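Local coordinates for chromosomal replication initiator protein DNAA (Helicobacter pylori, PDB 2WP0) that probably starts and regulates chromosome replication by binding the replication origin in its ATP form, its N-terminal domain serving oligomerization and the binding of regulators, at residues 6-11 with 32-37; 45-50 with 83-88. All coordinates share one frame; numbering follows the deposited sequence.

Contact 1: residues 6-11 with 32-37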
ATOM      1  N   ASN D   6      47.780  -7.345  23.291  1.00 79.29           N
ATOM      2  CA  ASN D   6      48.535  -6.170  22.896  1.00 79.92           C
ATOM      3  C   ASN D   6      48.226  -5.847  21.445  1.00 80.19           C
ATOM      4  O   ASN D   6      47.977  -4.696  21.078  1.00118.92           O
ATOM      5  CB  ASN D   6      50.033  -6.415  23.037  1.00 80.79           C
ATOM      6  CG  ASN D   6      50.840  -5.130  22.946  1.00 81.49           C
ATOM      7  OD1 ASN D   6      50.790  -4.299  23.856  1.00 81.37           O
ATOM      8  ND2 ASN D   6      51.588  -4.958  21.850  1.00 82.33           N
ATOM      9  N   ILE D   7      48.247  -6.889  20.624  1.00 71.06           N
ATOM     10  CA  ILE D   7      47.800  -6.793  19.244  1.00 71.42           C
ATOM     11  C   ILE D   7      46.387  -6.234  19.199  1.00 68.48           C
ATOM     12  O   ILE D   7      46.093  -5.350  18.393  1.00 67.50           O
ATOM     13  CB  ILE D   7      47.776  -8.164  18.577  1.00 71.36           C
ATOM     14  CG1 ILE D   7      49.123  -8.858  18.737  1.00 72.78           C
ATOM     15  CG2 ILE D   7      47.407  -8.030  17.122  1.00 70.59           C
ATOM     16  CD1 ILE D   7      49.171 -10.229  18.104  1.00 71.42           C
ATOM     17  N   GLU D   8      45.512  -6.765  20.053  1.00 66.08           N
ATOM     18  CA  GLU D   8      44.143  -6.270  20.136  1.00 63.33           C
ATOM     19  C   GLU D   8      44.215  -4.761  20.163  1.00 61.49           C
ATOM     20  O   GLU D   8      43.984  -4.081  19.155  1.00 60.08           O
ATOM     21  CB  GLU D   8      43.443  -6.772  21.410  1.00 62.68           C
ATOM     22  CG  GLU D   8      42.045  -6.192  21.643  1.00 61.04           C
ATOM     23  CD  GLU D   8      41.173  -7.135  22.427  1.00 61.55           C
ATOM     24  OE1 GLU D   8      40.071  -6.736  22.848  1.00 60.20           O
ATOM     25  OE2 GLU D   8      41.598  -8.288  22.626  1.00 63.68           O
ATOM     26  N   LYS D   9      44.552  -4.255  21.341  1.00105.93           N
ATOM     27  CA  LYS D   9      44.772  -2.843  21.547  1.00105.00           C
ATOM     28  C   LYS D   9      45.179  -2.134  20.261  1.00104.53           C
ATOM     29  O   LYS D   9      44.671  -1.052  19.959  1.00103.03           O
ATOM     30  CB  LYS D   9      45.855  -2.650  22.605  1.00106.65           C
ATOM     31  CG  LYS D   9      45.514  -1.599  23.626  1.00106.20           C
ATOM     32  CD  LYS D   9      44.396  -2.094  24.514  1.00106.11           C
ATOM     33  CE  LYS D   9      43.634  -0.944  25.128  1.00105.28           C
ATOM     34  NZ  LYS D   9      42.593  -1.471  26.053  1.00103.42           N
ATOM     35  N   GLU D  10      46.097  -2.720  19.496  1.00117.80           N
ATOM     36  CA  GLU D  10      46.712  -1.897  18.467  1.00117.77           C
ATOM     37  C   GLU D  10      46.108  -1.965  17.066  1.00116.82           C
ATOM     38  O   GLU D  10      46.137  -0.979  16.331  1.00116.11           O
ATOM     39  CB  GLU D  10      48.222  -2.063  18.461  1.00120.13           C
ATOM     40  CG  GLU D  10      48.862  -1.863  19.842  1.00119.52           C
ATOM     41  CD  GLU D  10      48.237  -0.715  20.652  1.00118.46           C
ATOM     42  OE1 GLU D  10      48.991   0.147  21.144  1.00118.02           O
ATOM     43  OE2 GLU D  10      47.002  -0.686  20.824  1.00117.76           O
ATOM     44  N   ILE D  11      45.575  -3.123  16.697  1.00 50.04           N
ATOM     45  CA  ILE D  11      44.662  -3.205  15.568  1.00 48.69           C
ATOM     46  C   ILE D  11      43.658  -2.037  15.624  1.00 45.78           C
ATOM     47  O   ILE D  11      43.446  -1.349  14.617  1.00 45.28           O
ATOM     48  CB  ILE D  11      43.916  -4.568  15.554  1.00 49.30           C
ATOM     49  CG1 ILE D  11      44.907  -5.724  15.677  1.00 51.81           C
ATOM     50  CG2 ILE D  11      43.079  -4.727  14.297  1.00 49.02           C
ATOM     51  CD1 ILE D  11      44.332  -7.060  15.340  1.00 50.02           C
ATOM     52  N   GLN D  32      34.136  -2.365  20.253  1.00 57.15           N
ATOM     53  CA  GLN D  32      33.493  -3.560  20.805  1.00 56.15           C
ATOM     54  C   GLN D  32      34.039  -4.871  20.251  1.00 57.45           C
ATOM     55  O   GLN D  32      33.645  -5.960  20.684  1.00 57.13           O
ATOM     56  CB  GLN D  32      32.005  -3.514  20.496  1.00 53.29           C
ATOM     57  CG  GLN D  32      31.281  -2.277  20.996  1.00 51.45           C
ATOM     58  CD  GLN D  32      29.789  -2.517  21.092  1.00 49.94           C
ATOM     59  OE1 GLN D  32      29.336  -3.426  21.797  1.00 49.27           O
ATOM     60  NE2 GLN D  32      29.016  -1.716  20.378  1.00 49.73           N
ATOM     61  N   LEU D  33      34.926  -4.738  19.271  1.00 31.30           N
ATOM     62  CA  LEU D  33      35.555  -5.847  18.573  1.00 32.95           C
ATOM     63  C   LEU D  33      36.699  -6.396  19.425  1.00 31.70           C
ATOM     64  O   LEU D  33      37.390  -5.637  20.112  1.00 32.09           O
ATOM     65  CB  LEU D  33      36.116  -5.299  17.266  1.00 31.88           C
ATOM     66  CG  LEU D  33      35.959  -6.073  15.976  1.00 33.75           C
ATOM     67  CD1 LEU D  33      34.794  -6.992  16.138  1.00 33.40           C
ATOM     68  CD2 LEU D  33      35.735  -5.074  14.861  1.00 32.91           C
ATOM     69  N   LYS D  34      36.927  -7.699  19.408  1.00 63.47           N
ATOM     70  CA  LYS D  34      38.102  -8.150  20.123  1.00 66.72           C
ATOM     71  C   LYS D  34      38.790  -9.351  19.536  1.00 67.84           C
ATOM     72  O   LYS D  34      38.151 -10.246  18.989  1.00 65.49           O
ATOM     73  CB  LYS D  34      37.823  -8.328  21.604  1.00 65.39           C
ATOM     74  CG  LYS D  34      36.848  -9.398  21.950  1.00 64.53           C
ATOM     75  CD  LYS D  34      36.333  -9.072  23.318  1.00 63.34           C
ATOM     76  CE  LYS D  34      37.382  -8.253  24.050  1.00 64.99           C
ATOM     77  NZ  LYS D  34      36.763  -7.272  24.971  1.00 64.77           N
ATOM     78  N   TYR D  35      40.112  -9.347  19.681  1.00 57.67           N
ATOM     79  CA  TYR D  35      40.980 -10.220  18.910  1.00 57.23           C
ATOM     80  C   TYR D  35      41.030 -11.654  19.413  1.00 57.25           C
ATOM     81  O   TYR D  35      40.867 -11.923  20.609  1.00 58.75           O
ATOM     82  CB  TYR D  35      42.389  -9.634  18.837  1.00 59.78           C
ATOM     83  CG  TYR D  35      43.270 -10.304  17.804  1.00 58.99           C
ATOM     84  CD1 TYR D  35      42.803 -10.541  16.512  1.00 56.26           C
ATOM     85  CD2 TYR D  35      44.565 -10.693  18.117  1.00 60.89           C
ATOM     86  CE1 TYR D  35      43.598 -11.143  15.566  1.00 55.62           C
ATOM     87  CE2 TYR D  35      45.364 -11.295  17.180  1.00 60.40           C
ATOM     88  CZ  TYR D  35      44.880 -11.518  15.906  1.00 57.80           C
ATOM     89  OH  TYR D  35      45.689 -12.127  14.974  1.00 57.95           O
ATOM     90  N   ASN D  36      41.292 -12.555  18.471  1.00 67.81           N
ATOM     91  CA  ASN D  36      41.195 -13.991  18.676  1.00 65.85           C
ATOM     92  C   ASN D  36      42.467 -14.701  18.197  1.00 66.17           C
ATOM     93  O   ASN D  36      42.488 -15.238  17.092  1.00 62.89           O
ATOM     94  CB  ASN D  36      39.986 -14.501  17.892  1.00 62.10           C
ATOM     95  CG  ASN D  36      39.410 -15.772  18.455  1.00 59.08           C
ATOM     96  OD1 ASN D  36      38.265 -16.118  18.163  1.00 57.05           O
ATOM     97  ND2 ASN D  36      40.190 -16.483  19.257  1.00 58.91           N
ATOM     98  N   PRO D  37      43.536 -14.689  19.021  1.00 78.06           N
ATOM     99  CA  PRO D  37      44.828 -15.308  18.688  1.00 78.72           C
ATOM    100  C   PRO D  37      44.768 -16.833  18.624  1.00 76.47           C
ATOM    101  O   PRO D  37      45.596 -17.453  17.967  1.00 76.55           O
ATOM    102  CB  PRO D  37      45.744 -14.851  19.832  1.00 81.47           C
ATOM    103  CG  PRO D  37      45.077 -13.634  20.403  1.00 82.70           C
ATOM    104  CD  PRO D  37      43.613 -13.918  20.274  1.00 80.28           C
TER

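Contact 2: residues 45-50 with 83-88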
ATOM      1  N   ALA D  45      42.616 -13.084  10.276  1.00 43.64           N
ATOM      2  CA  ALA D  45      42.462 -12.562  11.634  1.00 46.19           C
ATOM      3  C   ALA D  45      41.039 -12.830  12.137  1.00 43.17           C
ATOM      4  O   ALA D  45      40.060 -12.606  11.426  1.00 40.71           O
ATOM      5  CB  ALA D  45      42.784 -11.069  11.688  1.00 50.53           C
ATOM      6  N   PHE D  46      40.935 -13.330  13.360  1.00 79.10           N
ATOM      7  CA  PHE D  46      39.636 -13.566  13.960  1.00 76.78           C
ATOM      8  C   PHE D  46      39.362 -12.545  15.056  1.00 80.53           C
ATOM      9  O   PHE D  46      40.220 -12.276  15.896  1.00 83.99           O
ATOM     10  CB  PHE D  46      39.546 -14.990  14.521  1.00 74.33           C
ATOM     11  CG  PHE D  46      39.242 -16.027  13.485  1.00 68.96           C
ATOM     12  CD1 PHE D  46      37.935 -16.300  13.120  1.00 65.13           C
ATOM     13  CD2 PHE D  46      40.261 -16.729  12.869  1.00 67.66           C
ATOM     14  CE1 PHE D  46      37.653 -17.257  12.156  1.00 61.38           C
ATOM     15  CE2 PHE D  46      39.983 -17.687  11.907  1.00 63.80           C
ATOM     16  CZ  PHE D  46      38.679 -17.949  11.550  1.00 60.42           C
ATOM     17  N   PHE D  47      38.169 -11.964  15.024  1.00 33.59           N
ATOM     18  CA  PHE D  47      37.711 -11.079  16.081  1.00 36.56           C
ATOM     19  C   PHE D  47      36.389 -11.585  16.629  1.00 34.82           C
ATOM     20  O   PHE D  47      35.627 -12.271  15.937  1.00 30.70           O
ATOM     21  CB  PHE D  47      37.526  -9.646  15.576  1.00 37.47           C
ATOM     22  CG  PHE D  47      38.686  -9.142  14.805  1.00 34.27           C
ATOM     23  CD1 PHE D  47      38.708  -9.241  13.428  1.00 38.97           C
ATOM     24  CD2 PHE D  47      39.779  -8.608  15.450  1.00 35.00           C
ATOM     25  CE1 PHE D  47      39.800  -8.795  12.699  1.00 35.92           C
ATOM     26  CE2 PHE D  47      40.876  -8.165  14.732  1.00 36.49           C
ATOM     27  CZ  PHE D  47      40.884  -8.256  13.351  1.00 36.77           C
ATOM     28  N   TYR D  48      36.132 -11.231  17.880  1.00 44.78           N
ATOM     29  CA  TYR D  48      34.848 -11.474  18.491  1.00 44.04           C
ATOM     30  C   TYR D  48      34.062 -10.172  18.558  1.00 42.76           C
ATOM     31  O   TYR D  48      34.621  -9.105  18.782  1.00 43.74           O
ATOM     32  CB  TYR D  48      35.027 -12.052  19.890  1.00 45.14           C
ATOM     33  CG  TYR D  48      35.350 -13.524  19.911  1.00 43.52           C
ATOM     34  CD1 TYR D  48      34.526 -14.450  19.274  1.00 40.02           C
ATOM     35  CD2 TYR D  48      36.466 -14.000  20.589  1.00 45.58           C
ATOM     36  CE1 TYR D  48      34.807 -15.814  19.303  1.00 37.75           C
ATOM     37  CE2 TYR D  48      36.760 -15.363  20.629  1.00 44.18           C
ATOM     38  CZ  TYR D  48      35.924 -16.266  19.983  1.00 39.73           C
ATOM     39  OH  TYR D  48      36.212 -17.615  20.028  1.00 39.15           O
ATOM     40  N   ALA D  49      32.764 -10.267  18.321  1.00 36.55           N
ATOM     41  CA  ALA D  49      31.842  -9.187  18.621  1.00 34.62           C
ATOM     42  C   ALA D  49      30.845  -9.724  19.641  1.00 31.26           C
ATOM     43  O   ALA D  49      30.490 -10.903  19.620  1.00 31.00           O
ATOM     44  CB  ALA D  49      31.139  -8.718  17.364  1.00 33.77           C
ATOM     45  N   PRO D  50      30.389  -8.860  20.541  1.00 56.14           N
ATOM     46  CA  PRO D  50      29.568  -9.273  21.679  1.00 54.67           C
ATOM     47  C   PRO D  50      28.330 -10.011  21.217  1.00 51.53           C
ATOM     48  O   PRO D  50      27.935 -10.998  21.832  1.00 51.14           O
ATOM     49  CB  PRO D  50      29.146  -7.947  22.301  1.00 52.57           C
ATOM     50  CG  PRO D  50      30.104  -6.935  21.760  1.00 54.79           C
ATOM     51  CD  PRO D  50      30.484  -7.400  20.415  1.00 55.47           C
ATOM     52  N   VAL D  83      45.716 -10.803   4.062  1.00 64.37           N
ATOM     53  CA  VAL D  83      44.982 -11.342   5.225  1.00 61.85           C
ATOM     54  C   VAL D  83      43.458 -11.149   5.237  1.00 58.48           C
ATOM     55  O   VAL D  83      42.952 -10.046   5.030  1.00 59.91           O
ATOM     56  CB  VAL D  83      45.574 -10.818   6.560  1.00 65.89           C
ATOM     57  CG1 VAL D  83      45.039  -9.444   6.877  1.00 69.40           C
ATOM     58  CG2 VAL D  83      45.260 -11.785   7.695  1.00 63.86           C
ATOM     59  N   ASP D  84      42.749 -12.250   5.481  1.00 68.51           N
ATOM     60  CA  ASP D  84      41.285 -12.289   5.524  1.00 64.94           C
ATOM     61  C   ASP D  84      40.831 -11.956   6.949  1.00 66.14           C
ATOM     62  O   ASP D  84      41.542 -12.240   7.915  1.00 68.32           O
ATOM     63  CB  ASP D  84      40.808 -13.696   5.105  1.00 60.19           C
ATOM     64  CG  ASP D  84      39.291 -13.804   4.924  1.00 56.63           C
ATOM     65  OD1 ASP D  84      38.606 -12.766   4.766  1.00 57.27           O
ATOM     66  OD2 ASP D  84      38.782 -14.953   4.928  1.00 53.40           O
ATOM     67  N   VAL D  85      39.663 -11.337   7.092  1.00 64.34           N
ATOM     68  CA  VAL D  85      39.123 -11.088   8.422  1.00 65.27           C
ATOM     69  C   VAL D  85      37.841 -11.881   8.637  1.00 61.07           C
ATOM     70  O   VAL D  85      36.991 -11.976   7.740  1.00 58.23           O
ATOM     71  CB  VAL D  85      38.864  -9.595   8.689  1.00 68.79           C
ATOM     72  CG1 VAL D  85      40.152  -8.800   8.576  1.00 73.45           C
ATOM     73  CG2 VAL D  85      37.828  -9.065   7.727  1.00 67.21           C
ATOM     74  N   ARG D  86      37.725 -12.471   9.822  1.00 84.77           N
ATOM     75  CA  ARG D  86      36.530 -13.197  10.204  1.00 81.43           C
ATOM     76  C   ARG D  86      36.152 -12.767  11.601  1.00 83.63           C
ATOM     77  O   ARG D  86      36.884 -13.023  12.548  1.00 86.03           O
ATOM     78  CB  ARG D  86      36.783 -14.701  10.184  1.00 79.21           C
ATOM     79  CG  ARG D  86      35.554 -15.540  10.554  1.00 75.79           C
ATOM     80  CD  ARG D  86      34.846 -16.050   9.287  1.00 74.20           C
ATOM     81  NE  ARG D  86      35.752 -16.755   8.390  1.00 73.75           N
ATOM     82  CZ  ARG D  86      35.452 -17.149   7.150  1.00 72.59           C
ATOM     83  NH1 ARG D  86      34.244 -16.915   6.647  1.00 72.03           N
ATOM     84  NH2 ARG D  86      36.368 -17.778   6.399  1.00 71.50           N
ATOM     85  N   ILE D  87      35.018 -12.092  11.731  1.00 45.36           N
ATOM     86  CA  ILE D  87      34.507 -11.749  13.053  1.00 47.12           C
ATOM     87  C   ILE D  87      33.322 -12.639  13.467  1.00 44.03           C
ATOM     88  O   ILE D  87      32.539 -13.078  12.618  1.00 40.53           O
ATOM     89  CB  ILE D  87      34.162 -10.263  13.168  1.00 50.13           C
ATOM     90  CG1 ILE D  87      32.854 -10.102  13.925  1.00 49.57           C
ATOM     91  CG2 ILE D  87      34.081  -9.619  11.802  1.00 48.78           C
ATOM     92  CD1 ILE D  87      32.719  -8.770  14.555  1.00 52.42           C
ATOM     93  N   GLU D  88      33.218 -12.918  14.765  1.00 54.22           N
ATOM     94  CA  GLU D  88      32.227 -13.856  15.273  1.00 51.84           C
ATOM     95  C   GLU D  88      31.581 -13.349  16.544  1.00 54.25           C
ATOM     96  O   GLU D  88      31.976 -12.321  17.068  1.00 56.68           O
ATOM     97  CB  GLU D  88      32.895 -15.183  15.590  1.00 50.79           C
ATOM     98  CG  GLU D  88      33.235 -16.040  14.394  1.00 46.55           C
ATOM     99  CD  GLU D  88      34.176 -17.179  14.766  1.00 46.22           C
ATOM    100  OE1 GLU D  88      35.268 -16.893  15.303  1.00 48.81           O
ATOM    101  OE2 GLU D  88      33.831 -18.360  14.534  1.00 43.31           O
TER

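Contact 1: residues 6-11 with 32-37
The carboxylate of Glu8 meets strand 34-35 with both oxygens. OE2 accepts a weak, long hydrogen bond from the backbone N of Tyr35 (3.5 Å, 150° at the hydrogen), while OE1 lies against CB and CE of Lys34, the two side chains crossing obliquely, and 4.0 Å from Lys34 NZ, a long salt bridge. CG of Glu8 is anti to its backbone N (chi1 174°), and the extended chain beyond it carries the carboxylate nearer the strand than the outset of the side chain would suggest. This joins the first turns of helix 6-16 to an outermost strand, within this chain, of the mixed sheet in DnaA domain I, whose fold resembles that of KH domains. The apolar part of the contact gathers round the Tyr35 ring. Tyr35 CB packs 4.0 Å from Glu8 CB. Ile11 CD1 sits over one ring face in a CH-pi contact, 4.2 Å from the ring centroid and 17° off the normal, offset toward CD1 and CE1. Ile7 approaches obliquely on the same side of the ring plane but toward CD2 and CE2, CG2 lying 3.9 Å from Tyr35 CE2. Ile11 also packs on Phe47 and Tyr35 on Met77.

Contact 2: residues 45-50 with 83-88
A beta-alpha-beta unit is closed here: strands 44-49 and 84-89, linked through helix 52-71, run side by side in parallel, with short-segment axes 4.4 Å apart and crossing at -24°. The pairs Ala45-Val85, Phe46-Arg86, Phe47-Ile87 and Tyr48-Glu88 set the register. Ala45 and Phe47 use both N-H and C=O toward the partner strand. Ala45 N donates a hydrogen bond to Asp84 O (2.7 Å), and Ala45 O accepts one from Arg86 N. Phe47 repeats the pattern, its N hydrogen-bonded to Arg86 O at 3.0 Å and its O to Glu88 N. Ala49 N continues the series to Glu88 O. On one face the Phe46 and Arg86 side chains lie alongside each other, pointing the same way, with ring and guanidinium planes 28° apart. CG of Arg86, anti to its backbone N (chi1 -179°), lies beside CE1 of the Phe46 ring. Glu88 OE1 approaches Phe46 CD1 obliquely at 3.5 Å. Next along, Tyr48 CD1 rests 4.1 Å from Glu88 CB, and Glu88 O lies at the edge of the tyrosine ring. On the other face Phe47 meets Val85 CG1 at its ring edge and packs on Ile87. Near the end of the strand Ile87 CD1 reaches Ala49 CB. Val85 and Ile87 turn their face to helix 52-71, packing on Leu70 and Thr59, while strand 34-35 flanks strand 44-49 on its other side.

Overall arrangement
Contact 1 closes before contact 2 opens along the chain, and their centres lie 10 Å apart. They share one three-stranded sheet: strand 34-35 runs antiparallel beside the central strand 44-49, which pairs in parallel with strand 84-89. A probable hydrogen bond from Tyr48 N to Lys34 O ties them directly, and Asn36 packs against Phe46 and Tyr48, while Leu33 meets Ile87. Contact 1 brings the N-terminal helix onto one outer strand; contact 2 pairs the other, whose Val85 and Ile87 pack on helix 52-71, and both helices therefore meet the same sheet. Gln32, at the start of 32-37, also hydrogen-bonds through NE2 to the backbone of another protein's chain, consistent with the domain's role in binding regulators.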